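Local structure of putative Acetyltransferase (Pyrococcus horikoshii, 3DDD) at residues A[54-66]-A[77-91]. The protein binds coenzyme A and probably transfers an acyl group from it, as other acetyltransferases of the GNAT family do. Numbering follows the deposited sequence.
Sequences FEISLEVQPDGCL and MGCIFFYNKQAWIGL
Q61, the first residue past helix 47-60, reaches across to strand 73-82 and accepts the backbone N-H of F82 on its side-chain oxygen (Q61 OE1 to F82 N 3.0 Å). The bond is nearly straight at the hydrogen (168°), yet the donor stands above the carbonyl plane of the amide. CG lies anti to the backbone N (chi1 -161°) and the chain bends at chi2, which sets the amide at the edge of the F82 ring, the two planes almost perpendicular. Q61 NE2 donates to D63 OD1 (2.9 Å) within the amide plane, so both ends of the amide are bonded, which should limit its rotation. With alanine in place of Q61, the F82 N-H and D63 OD1 would probably each lose a partner, and a gap would be likely beside the F82 ring. In the last turn of the helix, S57 O meets the F81 edge at F81 CE1 (3.6 Å), and V60 CG1 touches F81 CD1 obliquely. One helical turn back, L91 CD1 presses against F54 CE1 (3.4 Å), while the selenomethionine M77 makes an oblique Met-aromatic contact, M77 SE 5.1 Å from the F54 ring centroid. Beyond the type I turn Q61-G64 the chain enters strand 65-70, antiparallel to strand 73-82. G64 O accepts I80 N (3.0 Å), C65 and C79 form a non-hydrogen-bonded pair with C65 CB against C79 SG (3.8 Å), and L66 and G78 exchange two backbone bonds. Helix 30-41 backs F54 and C65; helix 103-118 covers L66 and F82. S57 OG is hydrogen-bonded by K287. In this core of the GNAT fold, near the coenzyme A pocket, apolar packing seats the helix, the Q61 side chain ties its end to F82, and backbone bonds join the strands.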
loop_
_atom_site.group_PDB
_atom_site.type_symbol
_atom_site.label_atom_id
_atom_site.label_comp_id
_atom_site.label_asym_id
_atom_site.label_seq_id
_atom_site.Cartn_x
_atom_site.Cartn_y
_atom_site.Cartn_z
ATOM N N PHE A 54 -4.348 -9.933 -1.714
ATOM C CA PHE A 54 -4.094 -9.921 -3.139
ATOM C C PHE A 54 -5.365 -10.023 -3.971
ATOM O O PHE A 54 -5.429 -9.472 -5.065
ATOM C CB PHE A 54 -3.162 -11.076 -3.528
ATOM C CG PHE A 54 -1.718 -10.876 -3.159
ATOM C CD1 PHE A 54 -1.259 -9.695 -2.578
ATOM C CD2 PHE A 54 -0.807 -11.883 -3.427
ATOM C CE1 PHE A 54 0.081 -9.528 -2.273
ATOM C CE2 PHE A 54 0.530 -11.726 -3.128
ATOM C CZ PHE A 54 0.988 -10.548 -2.579
ATOM N N GLU A 55 -6.371 -10.732 -3.472
ATOM C CA GLU A 55 -7.678 -10.676 -4.083
ATOM C C GLU A 55 -8.202 -9.215 -4.136
ATOM O O GLU A 55 -8.818 -8.786 -5.116
ATOM C CB GLU A 55 -8.644 -11.593 -3.329
ATOM C CG GLU A 55 -8.283 -13.058 -3.486
ATOM C CD GLU A 55 -9.123 -14.054 -2.671
ATOM O OE1 GLU A 55 -9.943 -13.682 -1.814
ATOM O OE2 GLU A 55 -8.939 -15.263 -2.904
ATOM N N ILE A 56 -7.962 -8.458 -3.078
ATOM C CA ILE A 56 -8.368 -7.047 -3.019
ATOM C C ILE A 56 -7.576 -6.237 -4.045
ATOM O O ILE A 56 -8.143 -5.451 -4.784
ATOM C CB ILE A 56 -8.175 -6.481 -1.598
ATOM C CG1 ILE A 56 -9.209 -7.116 -0.644
ATOM C CG2 ILE A 56 -8.267 -4.968 -1.583
ATOM C CD1 ILE A 56 -8.902 -6.866 0.838
ATOM N N SER A 57 -6.275 -6.467 -4.115
ATOM C CA SER A 57 -5.403 -5.763 -5.060
ATOM C C SER A 57 -5.865 -5.932 -6.503
ATOM O O SER A 57 -5.980 -4.954 -7.226
ATOM C CB SER A 57 -3.954 -6.233 -4.892
ATOM O OG SER A 57 -3.502 -5.924 -3.574
ATOM N N LEU A 58 -6.151 -7.161 -6.917
ATOM C CA LEU A 58 -6.659 -7.406 -8.256
ATOM C C LEU A 58 -8.068 -6.835 -8.501
ATOM O O LEU A 58 -8.411 -6.572 -9.638
ATOM C CB LEU A 58 -6.616 -8.904 -8.620
ATOM C CG LEU A 58 -5.242 -9.551 -8.786
ATOM C CD1 LEU A 58 -5.351 -11.036 -9.171
ATOM C CD2 LEU A 58 -4.387 -8.779 -9.783
ATOM N N GLU A 59 -8.898 -6.681 -7.474
ATOM C CA GLU A 59 -10.136 -5.915 -7.628
ATOM C C GLU A 59 -9.854 -4.420 -7.866
ATOM O O GLU A 59 -10.527 -3.769 -8.645
ATOM C CB GLU A 59 -11.032 -6.050 -6.392
ATOM C CG GLU A 59 -12.033 -7.161 -6.493
ATOM C CD GLU A 59 -12.961 -7.238 -5.295
ATOM O OE1 GLU A 59 -13.195 -6.199 -4.611
ATOM O OE2 GLU A 59 -13.461 -8.363 -5.045
ATOM N N VAL A 60 -8.896 -3.873 -7.129
ATOM C CA VAL A 60 -8.509 -2.475 -7.279
ATOM C C VAL A 60 -7.913 -2.242 -8.680
ATOM O O VAL A 60 -8.237 -1.256 -9.352
ATOM C CB VAL A 60 -7.568 -2.058 -6.117
ATOM C CG1 VAL A 60 -6.993 -0.670 -6.305
ATOM C CG2 VAL A 60 -8.352 -2.149 -4.766
ATOM N N GLN A 61 -7.076 -3.157 -9.149
ATOM C CA GLN A 61 -6.442 -2.987 -10.458
ATOM C C GLN A 61 -6.327 -4.320 -11.164
ATOM O O GLN A 61 -5.308 -5.003 -11.070
ATOM C CB GLN A 61 -5.087 -2.298 -10.315
ATOM C CG GLN A 61 -4.569 -1.666 -11.630
ATOM C CD GLN A 61 -5.378 -0.454 -12.080
ATOM O OE1 GLN A 61 -5.501 0.525 -11.353
ATOM N NE2 GLN A 61 -5.914 -0.517 -13.293
ATOM N N PRO A 62 -7.422 -4.746 -11.824
ATOM C CA PRO A 62 -7.439 -6.086 -12.441
ATOM C C PRO A 62 -6.305 -6.403 -13.395
ATOM O O PRO A 62 -5.867 -7.559 -13.472
ATOM C CB PRO A 62 -8.803 -6.139 -13.140
ATOM C CG PRO A 62 -9.675 -5.198 -12.315
ATOM C CD PRO A 62 -8.731 -4.055 -11.925
ATOM N N ASP A 63 -5.849 -5.392 -14.119
ATOM C CA ASP A 63 -4.746 -5.502 -15.067
ATOM C C ASP A 63 -3.477 -4.877 -14.505
ATOM O O ASP A 63 -2.612 -4.396 -15.238
ATOM C CB ASP A 63 -5.102 -4.812 -16.392
ATOM C CG ASP A 63 -5.545 -3.341 -16.216
ATOM O OD1 ASP A 63 -5.666 -2.841 -15.073
ATOM O OD2 ASP A 63 -5.800 -2.682 -17.243
ATOM N N GLY A 64 -3.340 -4.884 -13.195
ATOM C CA GLY A 64 -2.224 -4.168 -12.582
ATOM C C GLY A 64 -1.044 -5.021 -12.221
ATOM O O GLY A 64 -0.021 -4.503 -11.832
ATOM N N CYS A 65 -1.184 -6.336 -12.309
ATOM C CA CYS A 65 -0.148 -7.209 -11.810
ATOM C C CYS A 65 0.600 -7.921 -12.948
ATOM O O CYS A 65 0.010 -8.618 -13.772
ATOM C CB CYS A 65 -0.727 -8.185 -10.798
ATOM S SG CYS A 65 0.521 -9.343 -10.167
ATOM N N LEU A 66 1.910 -7.693 -12.988
ATOM C CA LEU A 66 2.824 -8.411 -13.902
ATOM C C LEU A 66 3.519 -9.548 -13.162
ATOM O O LEU A 66 3.966 -9.358 -12.032
ATOM C CB LEU A 66 3.853 -7.457 -14.519
ATOM C CG LEU A 66 3.254 -6.403 -15.463
ATOM C CD1 LEU A 66 4.377 -5.718 -16.128
ATOM C CD2 LEU A 66 2.269 -7.023 -16.479
HETATM N N MSE A 77 7.050 -10.813 -9.298
HETATM C CA MSE A 77 5.821 -10.084 -9.469
HETATM C C MSE A 77 5.961 -8.644 -9.101
HETATM O O MSE A 77 6.887 -8.257 -8.362
HETATM C CB MSE A 77 4.738 -10.678 -8.569
HETATM C CG MSE A 77 4.960 -10.436 -7.103
HETATM SE SE MSE A 77 3.481 -11.252 -6.100
HETATM C CE MSE A 77 2.154 -9.890 -6.393
ATOM N N GLY A 78 4.982 -7.862 -9.545
ATOM C CA GLY A 78 4.837 -6.463 -9.119
ATOM C C GLY A 78 3.522 -5.884 -9.584
ATOM O O GLY A 78 2.890 -6.444 -10.492
ATOM N N CYS A 79 3.110 -4.762 -8.971
ATOM C CA CYS A 79 1.823 -4.140 -9.276
ATOM C C CYS A 79 1.851 -2.657 -9.399
ATOM O O CYS A 79 2.652 -1.982 -8.764
ATOM C CB CYS A 79 0.795 -4.416 -8.204
ATOM S SG CYS A 79 0.511 -6.107 -7.886
ATOM N N ILE A 80 0.958 -2.165 -10.249
ATOM C CA ILE A 80 0.722 -0.734 -10.407
ATOM C C ILE A 80 -0.774 -0.501 -10.124
ATOM O O ILE A 80 -1.623 -1.317 -10.509
ATOM C CB ILE A 80 1.203 -0.203 -11.794
ATOM C CG1 ILE A 80 1.160 1.316 -11.811
ATOM C CG2 ILE A 80 0.435 -0.806 -12.979
ATOM C CD1 ILE A 80 1.910 1.914 -12.890
ATOM N N PHE A 81 -1.060 0.532 -9.345
ATOM C CA PHE A 81 -2.421 0.920 -8.994
ATOM C C PHE A 81 -2.635 2.369 -9.433
ATOM O O PHE A 81 -1.919 3.259 -9.001
ATOM C CB PHE A 81 -2.666 0.745 -7.480
ATOM C CG PHE A 81 -2.391 -0.657 -6.987
ATOM C CD1 PHE A 81 -3.308 -1.667 -7.194
ATOM C CD2 PHE A 81 -1.197 -0.968 -6.346
ATOM C CE1 PHE A 81 -3.043 -2.963 -6.772
ATOM C CE2 PHE A 81 -0.938 -2.239 -5.902
ATOM C CZ PHE A 81 -1.850 -3.241 -6.107
ATOM N N PHE A 82 -3.605 2.576 -10.318
ATOM C CA PHE A 82 -3.911 3.905 -10.867
ATOM C C PHE A 82 -4.986 4.679 -10.142
ATOM O O PHE A 82 -6.062 4.164 -9.851
ATOM C CB PHE A 82 -4.346 3.796 -12.329
ATOM C CG PHE A 82 -3.236 3.445 -13.234
ATOM C CD1 PHE A 82 -2.332 4.404 -13.621
ATOM C CD2 PHE A 82 -3.059 2.132 -13.641
ATOM C CE1 PHE A 82 -1.264 4.063 -14.426
ATOM C CE2 PHE A 82 -2.022 1.783 -14.435
ATOM C CZ PHE A 82 -1.118 2.744 -14.840
ATOM N N TYR A 83 -4.676 5.928 -9.864
ATOM C CA TYR A 83 -5.669 6.918 -9.464
ATOM C C TYR A 83 -5.739 7.978 -10.598
ATOM O O TYR A 83 -5.325 7.708 -11.746
ATOM C CB TYR A 83 -5.286 7.493 -8.097
ATOM C CG TYR A 83 -4.924 6.416 -7.127
ATOM C CD1 TYR A 83 -5.871 5.490 -6.719
ATOM C CD2 TYR A 83 -3.615 6.277 -6.654
ATOM C CE1 TYR A 83 -5.546 4.480 -5.854
ATOM C CE2 TYR A 83 -3.276 5.269 -5.764
ATOM C CZ TYR A 83 -4.244 4.366 -5.372
ATOM O OH TYR A 83 -3.920 3.352 -4.514
ATOM N N ASN A 84 -6.231 9.170 -10.304
ATOM C CA ASN A 84 -6.526 10.134 -11.377
ATOM C C ASN A 84 -5.279 10.827 -11.870
ATOM O O ASN A 84 -5.142 11.085 -13.053
ATOM C CB ASN A 84 -7.548 11.188 -10.920
ATOM C CG ASN A 84 -8.883 10.582 -10.494
ATOM O OD1 ASN A 84 -9.172 9.433 -10.789
ATOM N ND2 ASN A 84 -9.699 11.364 -9.799
ATOM N N LYS A 85 -4.370 11.113 -10.954
ATOM C CA LYS A 85 -3.213 11.954 -11.232
ATOM C C LYS A 85 -1.911 11.213 -11.044
ATOM O O LYS A 85 -0.865 11.671 -11.484
ATOM C CB LYS A 85 -3.206 13.113 -10.253
ATOM C CG LYS A 85 -4.409 14.075 -10.359
ATOM C CD LYS A 85 -4.178 15.319 -9.479
ATOM C CE LYS A 85 -5.492 16.056 -9.189
ATOM N NZ LYS A 85 -6.329 15.250 -8.237
ATOM N N GLN A 86 -1.972 10.101 -10.316
ATOM C CA GLN A 86 -0.786 9.337 -9.956
ATOM C C GLN A 86 -1.087 7.841 -9.989
ATOM O O GLN A 86 -2.256 7.412 -9.994
ATOM C CB GLN A 86 -0.311 9.754 -8.560
ATOM C CG GLN A 86 -1.319 9.435 -7.441
ATOM C CD GLN A 86 -0.901 9.948 -6.089
ATOM O OE1 GLN A 86 0.258 10.274 -5.870
ATOM N NE2 GLN A 86 -1.847 9.995 -5.158
ATOM N N ALA A 87 -0.023 7.055 -10.039
ATOM C CA ALA A 87 -0.104 5.599 -9.809
ATOM C C ALA A 87 0.861 5.260 -8.703
ATOM O O ALA A 87 1.860 5.957 -8.510
ATOM C CB ALA A 87 0.235 4.811 -11.061
ATOM N N TRP A 88 0.535 4.198 -7.968
ATOM C CA TRP A 88 1.424 3.617 -6.965
ATOM C C TRP A 88 1.975 2.297 -7.472
ATOM O O TRP A 88 1.240 1.471 -7.994
ATOM C CB TRP A 88 0.676 3.362 -5.634
ATOM C CG TRP A 88 1.459 3.779 -4.469
ATOM C CD1 TRP A 88 2.280 2.998 -3.697
ATOM C CD2 TRP A 88 1.586 5.101 -3.969
ATOM N NE1 TRP A 88 2.868 3.752 -2.734
ATOM C CE2 TRP A 88 2.451 5.045 -2.865
ATOM C CE3 TRP A 88 0.993 6.318 -4.296
ATOM C CZ2 TRP A 88 2.803 6.161 -2.154
ATOM C CZ3 TRP A 88 1.320 7.423 -3.558
ATOM C CH2 TRP A 88 2.195 7.333 -2.490
ATOM N N ILE A 89 3.273 2.088 -7.325
ATOM C CA ILE A 89 3.820 0.758 -7.563
ATOM C C ILE A 89 4.068 0.090 -6.204
ATOM O O ILE A 89 4.674 0.682 -5.272
ATOM C CB ILE A 89 5.058 0.778 -8.477
ATOM C CG1 ILE A 89 4.615 1.062 -9.916
ATOM C CG2 ILE A 89 5.797 -0.563 -8.460
ATOM C CD1 ILE A 89 5.711 1.618 -10.823
ATOM N N GLY A 90 3.524 -1.113 -6.079
ATOM C CA GLY A 90 3.678 -1.896 -4.882
ATOM C C GLY A 90 3.771 -3.383 -5.116
ATOM O O GLY A 90 3.671 -3.854 -6.256
ATOM N N LEU A 91 4.038 -4.124 -4.042
ATOM C CA LEU A 91 3.993 -5.596 -4.075
ATOM C C LEU A 91 5.103 -6.207 -4.962
ATOM O O LEU A 91 4.972 -7.311 -5.463
ATOM C CB LEU A 91 2.559 -6.091 -4.459
ATOM C CG LEU A 91 1.376 -5.722 -3.534
ATOM C CD1 LEU A 91 0.042 -6.495 -3.849
ATOM C CD2 LEU A 91 1.756 -5.974 -2.056
#